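Local coordinates for protein CDA peptide synthetase I (PDB 5DU9) that is the condensation domain of a nonribosomal peptide synthetase, at residues Ser14-Val19 and His157-Asp162. The protein carries 1 engineered substitution. Residues are numbered along the deposited sequence; the frame is centred on the assembly and turned at random.
Sequences SAQHCV and HHIVID. Engineered in segment 14-19: Cys18 (natural residue Glu). With UM2 ((2S)-2-amino-N-butyl-propanamide), chain E.
Gln16 NE2 donates to the backbone O of Ile159 at 2.9 Å, with an N-H...O angle of 162°; the acceptor lies in the amide plane, and the donor sits almost in line with the carbonyl. An extended chain beyond CG carries the amide from helix 14-24 to the loop that follows strand 149-157. On its way it crosses the Ile159 side chain at about a right angle, CB lying 4.0 Å from Ile159 CG1. Val19 points at the same loop. Its CG1, anti to the backbone N (chi1 173°), rests 3.7 Å from Ile159 CB. The same methyl meets the edge of the His157 ring, 3.6 Å from CE1. That ring is fixed at both nitrogens: ND1 accepts Ile159 N in the ring plane at 3.1 Å, and NE2 bonds to Gln23 OE1, farther along the same helix. The neighbouring His158 ring lies beside the ligand, where NE2 accepts from UM2 NCQ, at the ring edge, at 2.8 Å. Its ND1 makes only a weak, bent bond to Ile161 O. UM2 is held covalently by the engineered Cys18 through SG-CCH, and UM2 CCJ lies 3.7 Å from Val19 CG2. Asp162 N-caps helix 163-182 and forms a salt bridge with Arg297, while Phe67 of strand 65-69 packs on Gln16 and Ile159. The helix-loop packing is buried, and Cys18, Val19 and His158 line part of the UM2 pocket; His157 to Asp162 supply all but the closing glycine of the HHxxxDG signature motif of condensation domains.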
ATOM      1  N   SER A  14      16.496  -0.051   0.365  1.00 16.36           N
ATOM      2  CA  SER A  14      16.397   0.542  -0.964  1.00 16.51           C
ATOM      3  C   SER A  14      15.156   1.421  -1.077  1.00 15.41           C
ATOM      4  O   SER A  14      15.213   2.530  -1.610  1.00 15.53           O
ATOM      5  CB  SER A  14      16.362  -0.547  -2.036  1.00 19.08           C
ATOM      6  OG  SER A  14      17.628  -1.171  -2.155  1.00 18.56           O
ATOM      7  N   ALA A  15      14.035   0.916  -0.580  1.00 14.55           N
ATOM      8  CA  ALA A  15      12.782   1.658  -0.626  1.00 13.65           C
ATOM      9  C   ALA A  15      12.886   2.953   0.176  1.00 13.33           C
ATOM     10  O   ALA A  15      12.363   3.983  -0.222  1.00 13.98           O
ATOM     11  CB  ALA A  15      11.642   0.808  -0.105  1.00 13.18           C
ATOM     12  N   GLN A  16      13.573   2.900   1.308  1.00 13.49           N
ATOM     13  CA  GLN A  16      13.742   4.094   2.123  1.00 13.65           C
ATOM     14  C   GLN A  16      14.639   5.114   1.420  1.00 14.33           C
ATOM     15  O   GLN A  16      14.367   6.316   1.465  1.00 16.72           O
ATOM     16  CB  GLN A  16      14.309   3.726   3.491  1.00 13.81           C
ATOM     17  CG  GLN A  16      13.286   3.056   4.382  1.00 13.14           C
ATOM     18  CD  GLN A  16      13.850   2.642   5.726  1.00 13.75           C
ATOM     19  OE1 GLN A  16      14.931   2.067   5.809  1.00 15.00           O
ATOM     20  NE2 GLN A  16      13.114   2.929   6.787  1.00 13.53           N
ATOM     21  N   HIS A  17      15.699   4.638   0.769  1.00 15.19           N
ATOM     22  CA  HIS A  17      16.557   5.507  -0.040  1.00 16.21           C
ATOM     23  C   HIS A  17      15.736   6.207  -1.125  1.00 16.88           C
ATOM     24  O   HIS A  17      15.933   7.386  -1.406  1.00 17.10           O
ATOM     25  CB  HIS A  17      17.694   4.714  -0.688  1.00 18.88           C
ATOM     26  CG  HIS A  17      18.897   4.542   0.189  1.00 31.16           C
ATOM     27  ND1 HIS A  17      19.730   5.587   0.524  1.00 30.01           N
ATOM     28  CD2 HIS A  17      19.420   3.440   0.780  1.00 26.07           C
ATOM     29  CE1 HIS A  17      20.708   5.141   1.294  1.00 26.70           C
ATOM     30  NE2 HIS A  17      20.543   3.841   1.464  1.00 26.10           N
ATOM     31  N   CYS A  18      14.818   5.461  -1.731  1.00 15.47           N
ATOM     32  CA  CYS A  18      13.960   5.988  -2.789  1.00 15.53           C
ATOM     33  C   CYS A  18      13.073   7.126  -2.275  1.00 15.05           C
ATOM     34  O   CYS A  18      12.976   8.190  -2.899  1.00 18.16           O
ATOM     35  CB  CYS A  18      13.096   4.863  -3.369  1.00 15.14           C
ATOM     36  SG  CYS A  18      11.906   5.376  -4.636  1.00 19.43           S
ATOM     37  N   VAL A  19      12.424   6.896  -1.139  1.00 15.39           N
ATOM     38  CA  VAL A  19      11.571   7.908  -0.540  1.00 13.75           C
ATOM     39  C   VAL A  19      12.400   9.116  -0.116  1.00 14.93           C
ATOM     40  O   VAL A  19      11.988  10.256  -0.315  1.00 15.57           O
ATOM     41  CB  VAL A  19      10.798   7.344   0.667  1.00 14.45           C
ATOM     42  CG1 VAL A  19      10.038   8.445   1.400  1.00 16.10           C
ATOM     43  CG2 VAL A  19       9.830   6.267   0.201  1.00 12.68           C
ATOM     44  N   HIS A 157       4.709   8.675   7.673  1.00 16.44           N
ATOM     45  CA  HIS A 157       5.553   9.006   6.543  1.00 13.74           C
ATOM     46  C   HIS A 157       5.904   7.691   5.875  1.00 15.15           C
ATOM     47  O   HIS A 157       6.254   6.731   6.554  1.00 13.28           O
ATOM     48  CB  HIS A 157       6.813   9.748   6.966  1.00 17.51           C
ATOM     49  CG  HIS A 157       7.496  10.439   5.831  1.00 15.81           C
ATOM     50  ND1 HIS A 157       8.101   9.752   4.800  1.00 14.20           N
ATOM     51  CD2 HIS A 157       7.647  11.754   5.551  1.00 18.33           C
ATOM     52  CE1 HIS A 157       8.606  10.618   3.938  1.00 14.87           C
ATOM     53  NE2 HIS A 157       8.340  11.838   4.368  1.00 19.91           N
ATOM     54  N   HIS A 158       5.792   7.633   4.552  1.00 12.54           N
ATOM     55  CA  HIS A 158       6.039   6.391   3.835  1.00 10.33           C
ATOM     56  C   HIS A 158       7.443   5.832   4.106  1.00 13.43           C
ATOM     57  O   HIS A 158       7.670   4.629   3.964  1.00 14.40           O
ATOM     58  CB  HIS A 158       5.827   6.603   2.329  1.00 14.85           C
ATOM     59  CG  HIS A 158       5.403   5.365   1.601  1.00 15.49           C
ATOM     60  ND1 HIS A 158       5.628   4.097   2.092  1.00 18.43           N
ATOM     61  CD2 HIS A 158       4.747   5.202   0.428  1.00 18.28           C
ATOM     62  CE1 HIS A 158       5.138   3.207   1.247  1.00 20.28           C
ATOM     63  NE2 HIS A 158       4.601   3.852   0.227  1.00 18.07           N
ATOM     64  N   ILE A 159       8.377   6.684   4.518  1.00 12.89           N
ATOM     65  CA  ILE A 159       9.745   6.222   4.728  1.00 13.85           C
ATOM     66  C   ILE A 159       9.870   5.263   5.917  1.00 13.08           C
ATOM     67  O   ILE A 159      10.851   4.533   5.997  1.00 13.17           O
ATOM     68  CB  ILE A 159      10.734   7.410   4.916  1.00 12.93           C
ATOM     69  CG1 ILE A 159      12.162   6.962   4.586  1.00 16.93           C
ATOM     70  CG2 ILE A 159      10.649   7.997   6.325  1.00 14.95           C
ATOM     71  CD1 ILE A 159      13.156   8.104   4.428  1.00 15.83           C
ATOM     72  N   VAL A 160       8.892   5.243   6.829  1.00 14.52           N
ATOM     73  CA  VAL A 160       8.989   4.359   7.998  1.00 12.19           C
ATOM     74  C   VAL A 160       8.017   3.169   7.958  1.00 11.12           C
ATOM     75  O   VAL A 160       8.248   2.169   8.639  1.00 13.05           O
ATOM     76  CB  VAL A 160       8.763   5.123   9.336  1.00 13.77           C
ATOM     77  CG1 VAL A 160       9.924   6.076   9.607  1.00 17.23           C
ATOM     78  CG2 VAL A 160       7.439   5.865   9.351  1.00 14.69           C
ATOM     79  N   ILE A 161       6.949   3.267   7.172  1.00 11.81           N
ATOM     80  CA  ILE A 161       5.893   2.248   7.187  1.00 12.51           C
ATOM     81  C   ILE A 161       5.319   1.997   5.799  1.00 12.25           C
ATOM     82  O   ILE A 161       4.865   2.934   5.132  1.00 15.99           O
ATOM     83  CB  ILE A 161       4.737   2.657   8.145  1.00 14.64           C
ATOM     84  CG1 ILE A 161       5.184   2.574   9.613  1.00 13.54           C
ATOM     85  CG2 ILE A 161       3.485   1.794   7.928  1.00 14.98           C
ATOM     86  CD1 ILE A 161       5.443   1.165  10.130  1.00 13.77           C
ATOM     87  N   ASP A 162       5.348   0.735   5.378  1.00 12.67           N
ATOM     88  CA  ASP A 162       4.680   0.301   4.152  1.00 13.10           C
ATOM     89  C   ASP A 162       3.389  -0.458   4.479  1.00 15.36           C
ATOM     90  O   ASP A 162       3.019  -0.605   5.643  1.00 14.32           O
ATOM     91  CB  ASP A 162       5.617  -0.561   3.292  1.00 14.90           C
ATOM     92  CG  ASP A 162       6.229  -1.730   4.049  1.00 14.18           C
ATOM     93  OD1 ASP A 162       5.605  -2.241   5.002  1.00 14.06           O
ATOM     94  OD2 ASP A 162       7.340  -2.155   3.660  1.00 15.14           O
TER
HETATM   95  CCH UM2 E 503      10.556   4.187  -4.740  1.00 33.59           C
HETATM   96  CCI UM2 E 503       9.885   3.966  -3.397  1.00 34.02           C
HETATM   97  CCJ UM2 E 503       8.776   4.982  -3.113  1.00 29.49           C
HETATM   98  CCK UM2 E 503       7.452   4.630  -3.792  1.00 41.93           C
HETATM   99  NCL UM2 E 503       6.638   3.672  -3.056  1.00 30.44           N
HETATM  100  CCM UM2 E 503       5.315   3.813  -2.935  1.00 25.63           C
HETATM  101  OCN UM2 E 503       4.751   4.896  -2.988  1.00 23.97           O
HETATM  102  CCO UM2 E 503       4.512   2.555  -2.756  1.00 21.03           C
HETATM  103  CCP UM2 E 503       4.144   1.992  -4.125  1.00 25.91           C
HETATM  104  NCQ UM2 E 503       3.263   2.851  -2.028  1.00 21.92           N